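Local coordinates for protein DyP2 (Amycolatopsis sp. ATCC 39116, PDB 4G2C) that probably catalyses peroxide-dependent oxidation of dyes and lignin-related compounds as a heme-containing, multifunctional dye peroxidase, at residues 79-90 with 184-193; 353-362 with 423-431. All blocks are in the same frame, centred on the assembly; numbering follows the deposited sequence.

Contact 1: 79-90 with 184-193; sequences EARTFLNGLSGL and QVEALRPASV
The Phe83 ring meets Arg189 CG over one face, has Leu87 CD1 over the opposite face, and takes Val185 O at its edge, in plane. Its CE1 lies 3.8 Å from Arg189 CB. This packing belongs to the ferredoxin-like dimeric alpha+beta barrel domain. The axes of 79-88 and 184-188, parts of helices 77-88 and 175-188, run roughly antiparallel at 151° and approach to 10.0 Å. Phe83 holds its CG anti to the backbone N (chi1 -178°), which carries the ring across to the end of the second helix. The Val193 side chain crosses that of Phe83 at about a right angle, with Val193 CG1 4.0 Å from Phe83 CE2. Both residues also touch Leu72 of strand 66-74.

Beyond CG the Arg189 chain turns away, and its guanidinium stands 83° to the ring. It grips Glu186 side-on through NE and NH2, with Arg189 NH2 2.9 Å from Glu186 OE2. Arg189 NH1 donates to Val193 O at 2.7 Å. With an alanine here the CG over the Phe83 face and the NH1 donor to Val193 O would be gone, and the turn into strand 193-205 would probably be less firmly held, with Glu186 left to Arg182.

At the Glu79 end, Glu79 OE1 lies 3.4 Å from Pro190 CB and close to Ser192 OG, a weak contact. At the other end, Leu90 and Leu188 meet tip to tip, with Leu90 CD1 3.9 Å from Leu188 CD1.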
loop_
_atom_site.group_PDB
_atom_site.type_symbol
_atom_site.label_atom_id
_atom_site.label_comp_id
_atom_site.label_asym_id
_atom_site.label_seq_id
_atom_site.Cartn_x
_atom_site.Cartn_y
_atom_site.Cartn_z
ATOM N N GLU A 79 3.317 -15.436 28.743
ATOM C CA GLU A 79 4.472 -14.595 28.480
ATOM C C GLU A 79 4.215 -13.635 27.321
ATOM O O GLU A 79 4.736 -12.521 27.304
ATOM C CB GLU A 79 5.722 -15.443 28.229
ATOM C CG GLU A 79 6.434 -15.895 29.506
ATOM C CD GLU A 79 7.556 -16.879 29.233
ATOM O OE1 GLU A 79 8.610 -16.461 28.701
ATOM O OE2 GLU A 79 7.380 -18.079 29.542
ATOM N N ALA A 80 3.400 -14.055 26.359
ATOM C CA ALA A 80 3.120 -13.206 25.204
ATOM C C ALA A 80 2.261 -12.024 25.622
ATOM O O ALA A 80 2.527 -10.888 25.228
ATOM C CB ALA A 80 2.448 -13.995 24.098
ATOM N N ARG A 81 1.244 -12.301 26.436
ATOM C CA ARG A 81 0.384 -11.262 26.991
ATOM C C ARG A 81 1.185 -10.247 27.795
ATOM O O ARG A 81 0.924 -9.043 27.748
ATOM C CB ARG A 81 -0.710 -11.883 27.861
ATOM C CG ARG A 81 -1.607 -12.829 27.077
ATOM C CD ARG A 81 -2.620 -13.546 27.955
ATOM N NE ARG A 81 -3.741 -12.689 28.327
ATOM C CZ ARG A 81 -5.014 -12.949 28.041
ATOM N NH1 ARG A 81 -5.338 -14.052 27.378
ATOM N NH2 ARG A 81 -5.967 -12.101 28.423
ATOM N N THR A 82 2.168 -10.730 28.536
ATOM C CA THR A 82 3.016 -9.831 29.297
ATOM C C THR A 82 3.845 -8.960 28.328
ATOM O O THR A 82 3.931 -7.744 28.484
ATOM C CB THR A 82 3.892 -10.625 30.282
ATOM O OG1 THR A 82 3.037 -11.360 31.163
ATOM C CG2 THR A 82 4.812 -9.700 31.101
ATOM N N PHE A 83 4.427 -9.587 27.315
ATOM C CA PHE A 83 5.194 -8.858 26.303
ATOM C C PHE A 83 4.374 -7.739 25.656
ATOM O O PHE A 83 4.764 -6.563 25.687
ATOM C CB PHE A 83 5.694 -9.829 25.237
ATOM C CG PHE A 83 6.533 -9.189 24.157
ATOM C CD1 PHE A 83 7.629 -8.406 24.482
ATOM C CD2 PHE A 83 6.239 -9.408 22.814
ATOM C CE1 PHE A 83 8.414 -7.831 23.500
ATOM C CE2 PHE A 83 7.020 -8.842 21.818
ATOM C CZ PHE A 83 8.111 -8.047 22.162
ATOM N N LEU A 84 3.236 -8.103 25.070
ATOM C CA LEU A 84 2.345 -7.113 24.473
ATOM C C LEU A 84 2.039 -5.979 25.445
ATOM O O LEU A 84 2.118 -4.805 25.082
ATOM C CB LEU A 84 1.068 -7.780 23.985
ATOM C CG LEU A 84 1.374 -8.721 22.811
ATOM C CD1 LEU A 84 0.212 -9.635 22.508
ATOM C CD2 LEU A 84 1.738 -7.905 21.595
ATOM N N ASN A 85 1.733 -6.327 26.690
ATOM C CA ASN A 85 1.437 -5.318 27.695
ATOM C C ASN A 85 2.578 -4.304 27.788
ATOM O O ASN A 85 2.349 -3.104 27.870
ATOM C CB ASN A 85 1.188 -5.990 29.048
ATOM C CG ASN A 85 0.448 -5.096 30.018
ATOM O OD1 ASN A 85 1.059 -4.439 30.858
ATOM N ND2 ASN A 85 -0.877 -5.062 29.906
ATOM N N GLY A 86 3.812 -4.797 27.753
ATOM C CA GLY A 86 4.977 -3.941 27.847
ATOM C C GLY A 86 5.171 -3.097 26.600
ATOM O O GLY A 86 5.594 -1.946 26.671
ATOM N N LEU A 87 4.882 -3.686 25.447
ATOM C CA LEU A 87 4.889 -2.946 24.192
ATOM C C LEU A 87 3.909 -1.768 24.241
ATOM O O LEU A 87 4.259 -0.653 23.870
ATOM C CB LEU A 87 4.557 -3.869 23.016
ATOM C CG LEU A 87 5.698 -4.824 22.649
ATOM C CD1 LEU A 87 5.376 -5.606 21.404
ATOM C CD2 LEU A 87 7.003 -4.072 22.502
ATOM N N SER A 88 2.691 -2.017 24.709
ATOM C CA SER A 88 1.698 -0.956 24.788
ATOM C C SER A 88 2.269 0.246 25.541
ATOM O O SER A 88 1.900 1.387 25.274
ATOM C CB SER A 88 0.391 -1.450 25.417
ATOM O OG SER A 88 0.522 -1.604 26.810
ATOM N N GLY A 89 3.199 -0.016 26.458
ATOM C CA GLY A 89 3.893 1.045 27.173
ATOM C C GLY A 89 4.822 1.891 26.314
ATOM O O GLY A 89 5.127 3.032 26.654
ATOM N N LEU A 90 5.284 1.345 25.194
ATOM C CA LEU A 90 6.183 2.101 24.321
ATOM C C LEU A 90 5.449 2.769 23.167
ATOM O O LEU A 90 6.074 3.340 22.266
ATOM C CB LEU A 90 7.284 1.197 23.765
ATOM C CG LEU A 90 8.135 0.488 24.829
ATOM C CD1 LEU A 90 9.156 -0.426 24.177
ATOM C CD2 LEU A 90 8.815 1.502 25.775
ATOM N N GLN A 184 14.853 -1.325 23.114
ATOM C CA GLN A 184 13.808 -1.268 24.142
ATOM C C GLN A 184 12.820 -2.409 24.013
ATOM O O GLN A 184 12.369 -2.966 25.010
ATOM C CB GLN A 184 13.060 0.062 24.067
ATOM C CG GLN A 184 13.960 1.255 24.275
ATOM C CD GLN A 184 13.384 2.527 23.693
ATOM O OE1 GLN A 184 12.330 2.512 23.059
ATOM N NE2 GLN A 184 14.079 3.640 23.906
ATOM N N VAL A 185 12.480 -2.742 22.771
ATOM C CA VAL A 185 11.624 -3.883 22.481
ATOM C C VAL A 185 12.323 -5.161 22.917
ATOM O O VAL A 185 11.730 -6.012 23.581
ATOM C CB VAL A 185 11.304 -3.973 20.975
ATOM C CG1 VAL A 185 10.913 -5.401 20.591
ATOM C CG2 VAL A 185 10.218 -2.974 20.599
ATOM N N GLU A 186 13.592 -5.284 22.536
ATOM C CA GLU A 186 14.418 -6.419 22.936
ATOM C C GLU A 186 14.439 -6.606 24.451
ATOM O O GLU A 186 14.110 -7.682 24.967
ATOM C CB GLU A 186 15.841 -6.236 22.438
ATOM C CG GLU A 186 16.712 -7.425 22.748
ATOM C CD GLU A 186 16.143 -8.729 22.196
ATOM O OE1 GLU A 186 15.408 -8.697 21.175
ATOM O OE2 GLU A 186 16.438 -9.788 22.789
ATOM N N ALA A 187 14.819 -5.543 25.153
ATOM C CA ALA A 187 14.818 -5.534 26.607
ATOM C C ALA A 187 13.595 -6.257 27.174
ATOM O O ALA A 187 13.720 -7.054 28.110
ATOM C CB ALA A 187 14.882 -4.097 27.128
ATOM N N LEU A 188 12.423 -5.984 26.594
ATOM C CA LEU A 188 11.149 -6.534 27.077
ATOM C C LEU A 188 10.845 -7.953 26.592
ATOM O O LEU A 188 9.901 -8.594 27.069
ATOM C CB LEU A 188 9.984 -5.620 26.681
ATOM C CG LEU A 188 9.916 -4.230 27.320
ATOM C CD1 LEU A 188 8.794 -3.410 26.690
ATOM C CD2 LEU A 188 9.720 -4.327 28.834
ATOM N N ARG A 189 11.622 -8.451 25.641
ATOM C CA ARG A 189 11.239 -9.705 25.004
ATOM C C ARG A 189 11.690 -10.951 25.762
ATOM O O ARG A 189 12.884 -11.153 25.986
ATOM C CB ARG A 189 11.719 -9.759 23.558
ATOM C CG ARG A 189 11.105 -10.897 22.784
ATOM C CD ARG A 189 11.758 -11.029 21.429
ATOM N NE ARG A 189 13.210 -11.098 21.560
ATOM C CZ ARG A 189 13.893 -12.230 21.712
ATOM N NH1 ARG A 189 13.260 -13.397 21.743
ATOM N NH2 ARG A 189 15.216 -12.200 21.826
ATOM N N PRO A 190 10.723 -11.794 26.154
ATOM C CA PRO A 190 11.019 -13.078 26.795
ATOM C C PRO A 190 11.478 -14.097 25.756
ATOM O O PRO A 190 11.228 -13.928 24.555
ATOM C CB PRO A 190 9.665 -13.489 27.366
ATOM C CG PRO A 190 8.677 -12.898 26.383
ATOM C CD PRO A 190 9.276 -11.586 25.971
ATOM N N ALA A 191 12.128 -15.157 26.225
ATOM C CA ALA A 191 12.674 -16.191 25.351
ATOM C C ALA A 191 11.614 -16.975 24.567
ATOM O O ALA A 191 11.902 -17.503 23.489
ATOM C CB ALA A 191 13.546 -17.135 26.151
ATOM N N SER A 192 10.396 -17.049 25.097
ATOM C CA SER A 192 9.309 -17.767 24.422
ATOM C C SER A 192 8.638 -16.951 23.308
ATOM O O SER A 192 7.690 -17.421 22.658
ATOM C CB SER A 192 8.237 -18.141 25.430
ATOM O OG SER A 192 7.707 -16.964 25.998
ATOM N N VAL A 193 9.087 -15.712 23.128
ATOM C CA VAL A 193 8.626 -14.909 22.004
ATOM C C VAL A 193 9.781 -14.853 21.033
ATOM O O VAL A 193 10.730 -14.103 21.224
ATOM C CB VAL A 193 8.209 -13.484 22.411
ATOM C CG1 VAL A 193 7.936 -12.641 21.168
ATOM C CG2 VAL A 193 6.971 -13.523 23.309
#

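Contact 2: 353-362 with 423-431; sequences KTNPRGSGGA and WANNPAFPF. With HEM (protoporphyrin IX containing Fe), chain C.
Pro356 packs against both Trp423 and Phe429, in a buried junction beside the heme pocket of the dye peroxidase fold. The chain leaving helix 350-354 packs on the chain following helix 416-424. The ring contacts come first. Pro356 CD sits over one face of Trp423, a CH-pi contact 4.2 Å from the centroid of the six-membered ring. The Pro356 and Phe429 side chains cross at about a right angle, with Pro356 CG 3.5 Å from Phe429 CE2. The Phe429 ring lies between Trp423 CD1 over one face and Pro430 CB over the other. Lys353 O meets its edge, in plane. Pro430 follows a cis peptide bond.

Polar contacts centre on the buried Lys353 side chain. Its chain bends twice (chi2 -71°, chi3 -77°), bringing NZ among the carbonyls of the second loop. Lys353 NZ donates to Phe429 O at 2.6 Å and weakly to Trp423 O. Gly439 O is a further acceptor, so carbonyl oxygens probably help to stabilise the buried charge. Nearer the surface, Phe431 N donates to Gly360 O at 2.9 Å. A water donates to both Ser359 O and Phe431 O.

The heme contacts come from 353-362. Thr354 OG1 bonds to the backbone O of His350, probably the proximal iron ligand as in related dye peroxidases. Asn355 ND2 donates to propionate O1D at 3.0 Å, while Asn355 OD1 accepts from Arg357 N in an Asx turn. Arg357 NH2 donates to heme O2D at 2.7 Å, almost perfectly straight at 179°.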
loop_
_atom_site.group_PDB
_atom_site.type_symbol
_atom_site.label_atom_id
_atom_site.label_comp_id
_atom_site.label_asym_id
_atom_site.label_seq_id
_atom_site.Cartn_x
_atom_site.Cartn_y
_atom_site.Cartn_z
ATOM N N LYS A 353 -6.434 0.158 -13.486
ATOM C CA LYS A 353 -6.868 -1.161 -13.026
ATOM C C LYS A 353 -7.250 -1.096 -11.535
ATOM O O LYS A 353 -8.289 -1.612 -11.130
ATOM C CB LYS A 353 -5.754 -2.210 -13.205
ATOM C CG LYS A 353 -5.451 -2.697 -14.637
ATOM C CD LYS A 353 -6.561 -3.595 -15.259
ATOM C CE LYS A 353 -6.521 -5.013 -14.725
ATOM N NZ LYS A 353 -7.459 -5.960 -15.388
ATOM N N THR A 354 -6.413 -0.449 -10.729
ATOM C CA THR A 354 -6.564 -0.514 -9.279
ATOM C C THR A 354 -7.411 0.627 -8.699
ATOM O O THR A 354 -7.807 0.596 -7.536
ATOM C CB THR A 354 -5.203 -0.576 -8.587
ATOM O OG1 THR A 354 -4.484 0.635 -8.836
ATOM C CG2 THR A 354 -4.404 -1.756 -9.134
ATOM N N ASN A 355 -7.671 1.633 -9.518
ATOM C CA ASN A 355 -8.637 2.671 -9.187
ATOM C C ASN A 355 -9.130 3.338 -10.458
ATOM O O ASN A 355 -8.569 4.345 -10.907
ATOM C CB ASN A 355 -8.054 3.714 -8.232
ATOM C CG ASN A 355 -9.048 4.816 -7.903
ATOM O OD1 ASN A 355 -10.213 4.746 -8.308
ATOM N ND2 ASN A 355 -8.601 5.836 -7.158
ATOM N N PRO A 356 -10.182 2.766 -11.047
ATOM C CA PRO A 356 -10.866 3.323 -12.213
ATOM C C PRO A 356 -11.522 4.683 -11.939
ATOM O O PRO A 356 -12.013 5.298 -12.878
ATOM C CB PRO A 356 -11.967 2.285 -12.511
ATOM C CG PRO A 356 -11.593 1.055 -11.740
ATOM C CD PRO A 356 -10.838 1.544 -10.542
ATOM N N ARG A 357 -11.554 5.134 -10.691
ATOM C CA ARG A 357 -12.108 6.449 -10.376
ATOM C C ARG A 357 -13.495 6.669 -10.985
ATOM O O ARG A 357 -13.773 7.730 -11.550
ATOM C CB ARG A 357 -11.138 7.561 -10.814
ATOM C CG ARG A 357 -9.806 7.515 -10.069
ATOM C CD ARG A 357 -8.809 8.595 -10.494
ATOM N NE ARG A 357 -7.521 8.341 -9.846
ATOM C CZ ARG A 357 -6.745 9.264 -9.274
ATOM N NH1 ARG A 357 -7.076 10.548 -9.294
ATOM N NH2 ARG A 357 -5.612 8.892 -8.696
ATOM N N GLY A 358 -14.357 5.662 -10.883
ATOM C CA GLY A 358 -15.736 5.795 -11.328
ATOM C C GLY A 358 -16.003 5.384 -12.774
ATOM O O GLY A 358 -17.137 5.451 -13.248
ATOM N N SER A 359 -14.967 4.937 -13.474
ATOM C CA SER A 359 -15.105 4.555 -14.871
ATOM C C SER A 359 -15.082 3.038 -15.087
ATOM O O SER A 359 -15.074 2.577 -16.231
ATOM C CB SER A 359 -13.976 5.187 -15.686
ATOM O OG SER A 359 -12.732 4.612 -15.320
ATOM N N GLY A 360 -15.057 2.269 -13.994
ATOM C CA GLY A 360 -14.911 0.816 -14.060
ATOM C C GLY A 360 -16.000 0.140 -14.865
ATOM O O GLY A 360 -15.745 -0.812 -15.617
ATOM N N GLY A 361 -17.228 0.626 -14.702
ATOM C CA GLY A 361 -18.343 0.119 -15.472
ATOM C C GLY A 361 -19.060 -1.075 -14.862
ATOM O O GLY A 361 -20.117 -1.485 -15.359
ATOM N N ALA A 362 -18.517 -1.649 -13.794
ATOM C CA ALA A 362 -19.178 -2.813 -13.201
ATOM C C ALA A 362 -20.155 -2.445 -12.062
ATOM O O ALA A 362 -21.056 -3.208 -11.740
ATOM C CB ALA A 362 -18.156 -3.864 -12.755
ATOM N N TRP A 423 -9.930 -7.076 -9.835
ATOM C CA TRP A 423 -9.516 -5.987 -10.706
ATOM C C TRP A 423 -8.189 -6.310 -11.404
ATOM O O TRP A 423 -8.152 -6.525 -12.625
ATOM C CB TRP A 423 -9.441 -4.670 -9.930
ATOM C CG TRP A 423 -10.807 -4.085 -9.595
ATOM C CD1 TRP A 423 -12.036 -4.574 -9.991
ATOM C CD2 TRP A 423 -11.082 -2.897 -8.823
ATOM N NE1 TRP A 423 -13.041 -3.764 -9.506
ATOM C CE2 TRP A 423 -12.485 -2.734 -8.787
ATOM C CE3 TRP A 423 -10.279 -1.956 -8.160
ATOM C CZ2 TRP A 423 -13.098 -1.671 -8.118
ATOM C CZ3 TRP A 423 -10.892 -0.902 -7.491
ATOM C CH2 TRP A 423 -12.291 -0.767 -7.483
ATOM N N ALA A 424 -7.112 -6.379 -10.630
ATOM C CA ALA A 424 -5.780 -6.533 -11.214
ATOM C C ALA A 424 -5.657 -7.820 -12.040
ATOM O O ALA A 424 -5.240 -7.778 -13.205
ATOM C CB ALA A 424 -4.692 -6.457 -10.136
ATOM N N ASN A 425 -6.032 -8.949 -11.441
ATOM C CA ASN A 425 -5.896 -10.246 -12.085
ATOM C C ASN A 425 -6.961 -10.504 -13.142
ATOM O O ASN A 425 -6.913 -11.508 -13.837
ATOM C CB ASN A 425 -5.984 -11.377 -11.058
ATOM C CG ASN A 425 -4.788 -11.422 -10.125
ATOM O OD1 ASN A 425 -3.845 -10.632 -10.246
ATOM N ND2 ASN A 425 -4.840 -12.329 -9.162
ATOM N N ASN A 426 -7.936 -9.615 -13.240
ATOM C CA ASN A 426 -9.104 -9.886 -14.051
ATOM C C ASN A 426 -8.922 -9.323 -15.453
ATOM O O ASN A 426 -8.751 -8.112 -15.619
ATOM C CB ASN A 426 -10.322 -9.285 -13.372
ATOM C CG ASN A 426 -11.613 -9.602 -14.090
ATOM O OD1 ASN A 426 -11.613 -10.139 -15.203
ATOM N ND2 ASN A 426 -12.735 -9.258 -13.456
ATOM N N PRO A 427 -8.930 -10.201 -16.466
ATOM C CA PRO A 427 -8.693 -9.710 -17.827
ATOM C C PRO A 427 -9.840 -8.842 -18.319
ATOM O O PRO A 427 -9.635 -8.020 -19.212
ATOM C CB PRO A 427 -8.586 -11.002 -18.669
ATOM C CG PRO A 427 -9.368 -12.037 -17.896
ATOM C CD PRO A 427 -9.149 -11.662 -16.420
ATOM N N ALA A 428 -11.024 -9.012 -17.739
ATOM C CA ALA A 428 -12.208 -8.273 -18.188
ATOM C C ALA A 428 -12.315 -6.825 -17.679
ATOM O O ALA A 428 -13.098 -6.038 -18.217
ATOM C CB ALA A 428 -13.472 -9.039 -17.833
ATOM N N PHE A 429 -11.539 -6.475 -16.653
ATOM C CA PHE A 429 -11.752 -5.219 -15.932
ATOM C C PHE A 429 -10.633 -4.238 -16.197
ATOM O O PHE A 429 -9.485 -4.644 -16.355
ATOM C CB PHE A 429 -11.854 -5.500 -14.428
ATOM C CG PHE A 429 -12.283 -4.321 -13.615
ATOM C CD1 PHE A 429 -13.632 -4.037 -13.444
ATOM C CD2 PHE A 429 -11.336 -3.490 -13.012
ATOM C CE1 PHE A 429 -14.034 -2.946 -12.699
ATOM C CE2 PHE A 429 -11.731 -2.393 -12.243
ATOM C CZ PHE A 429 -13.079 -2.126 -12.082
ATOM N N PRO A 430 -10.968 -2.939 -16.277
ATOM C CA PRO A 430 -12.340 -2.411 -16.225
ATOM C C PRO A 430 -13.056 -2.560 -17.581
ATOM O O PRO A 430 -12.421 -2.946 -18.567
ATOM C CB PRO A 430 -12.122 -0.928 -15.905
ATOM C CG PRO A 430 -10.833 -0.606 -16.585
ATOM C CD PRO A 430 -9.973 -1.861 -16.437
ATOM N N PHE A 431 -14.355 -2.272 -17.632
ATOM C CA PHE A 431 -15.138 -2.551 -18.843
ATOM C C PHE A 431 -14.933 -1.465 -19.875
ATOM O O PHE A 431 -15.314 -0.319 -19.647
ATOM C CB PHE A 431 -16.625 -2.646 -18.517
ATOM C CG PHE A 431 -16.976 -3.793 -17.617
ATOM C CD1 PHE A 431 -16.018 -4.715 -17.244
ATOM C CD2 PHE A 431 -18.268 -3.959 -17.168
ATOM C CE1 PHE A 431 -16.340 -5.784 -16.416
ATOM C CE2 PHE A 431 -18.604 -5.028 -16.340
ATOM C CZ PHE A 431 -17.639 -5.943 -15.967
HETATM C CHA HEM C . -0.550 3.447 -7.188
HETATM C CHB HEM C . 3.501 0.913 -8.080
HETATM C CHC HEM C . 1.686 -2.931 -5.731
HETATM C CHD HEM C . -2.597 -0.686 -5.547
HETATM C C1A HEM C . 0.710 3.107 -7.620
HETATM C C2A HEM C . 1.623 3.990 -8.315
HETATM C C3A HEM C . 2.738 3.287 -8.553
HETATM C C4A HEM C . 2.571 1.946 -8.019
HETATM C CMA HEM C . 3.999 3.796 -9.270
HETATM C CAA HEM C . 1.326 5.470 -8.689
HETATM C CBA HEM C . 1.645 6.370 -7.492
HETATM C CGA HEM C . 0.482 6.473 -6.532
HETATM O O1A HEM C . -0.638 6.823 -6.947
HETATM O O2A HEM C . 0.661 6.206 -5.325
HETATM C C1B HEM C . 3.385 -0.359 -7.539
HETATM C C2B HEM C . 4.382 -1.428 -7.545
HETATM C C3B HEM C . 3.861 -2.483 -6.888
HETATM C C4B HEM C . 2.542 -2.121 -6.431
HETATM C CMB HEM C . 5.774 -1.343 -8.221
HETATM C CAB HEM C . 4.494 -3.860 -6.589
HETATM C CBB HEM C . 5.818 -4.030 -6.622
HETATM C C1C HEM C . 0.344 -2.684 -5.549
HETATM C C2C HEM C . -0.645 -3.646 -5.087
HETATM C C3C HEM C . -1.827 -3.010 -5.023
HETATM C C4C HEM C . -1.618 -1.639 -5.445
HETATM C CMC HEM C . -0.363 -5.126 -4.700
HETATM C CAC HEM C . -3.198 -3.607 -4.624
HETATM C CBC HEM C . -3.428 -4.928 -4.679
HETATM C C1D HEM C . -2.433 0.633 -5.912
HETATM C C2D HEM C . -3.452 1.640 -5.775
HETATM C C3D HEM C . -2.790 2.916 -6.272
HETATM C C4D HEM C . -1.465 2.563 -6.673
HETATM C CMD HEM C . -4.878 1.452 -5.229
HETATM C CAD HEM C . -3.401 4.299 -6.382
HETATM C CBD HEM C . -4.298 4.213 -7.601
HETATM C CGD HEM C . -5.021 5.530 -7.626
HETATM O O1D HEM C . -5.685 5.854 -6.607
HETATM O O2D HEM C . -4.879 6.254 -8.648
HETATM N NA HEM C . 1.315 1.883 -7.448
HETATM N NB HEM C . 2.286 -0.828 -6.846
HETATM N NC HEM C . -0.287 -1.468 -5.759
HETATM N ND HEM C . -1.288 1.218 -6.441
HETATM FE FE HEM C . 0.518 0.133 -6.817
HETATM O O HOH W 1 -14.085 1.609 -18.556
#

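In the fold
Contact 1 and contact 2 lie on opposite sides of the chain's centre. Their centres are about 44 Å apart, and their nearest atoms are about 32 Å apart. They do not touch. They follow one another in sequence, contact 1 closing before contact 2 opens. Contact 1 is structural packing within the dimeric alpha+beta barrel domain, joining two helices, and has no part in the heme site. Its centre is about 28 Å from the centre of the chain. Contact 2 lies nearer, at about 18 Å, and supplies three residues of the heme pocket. Arg221, Ser222 and Arg375 add further hydrogen bonds to the heme.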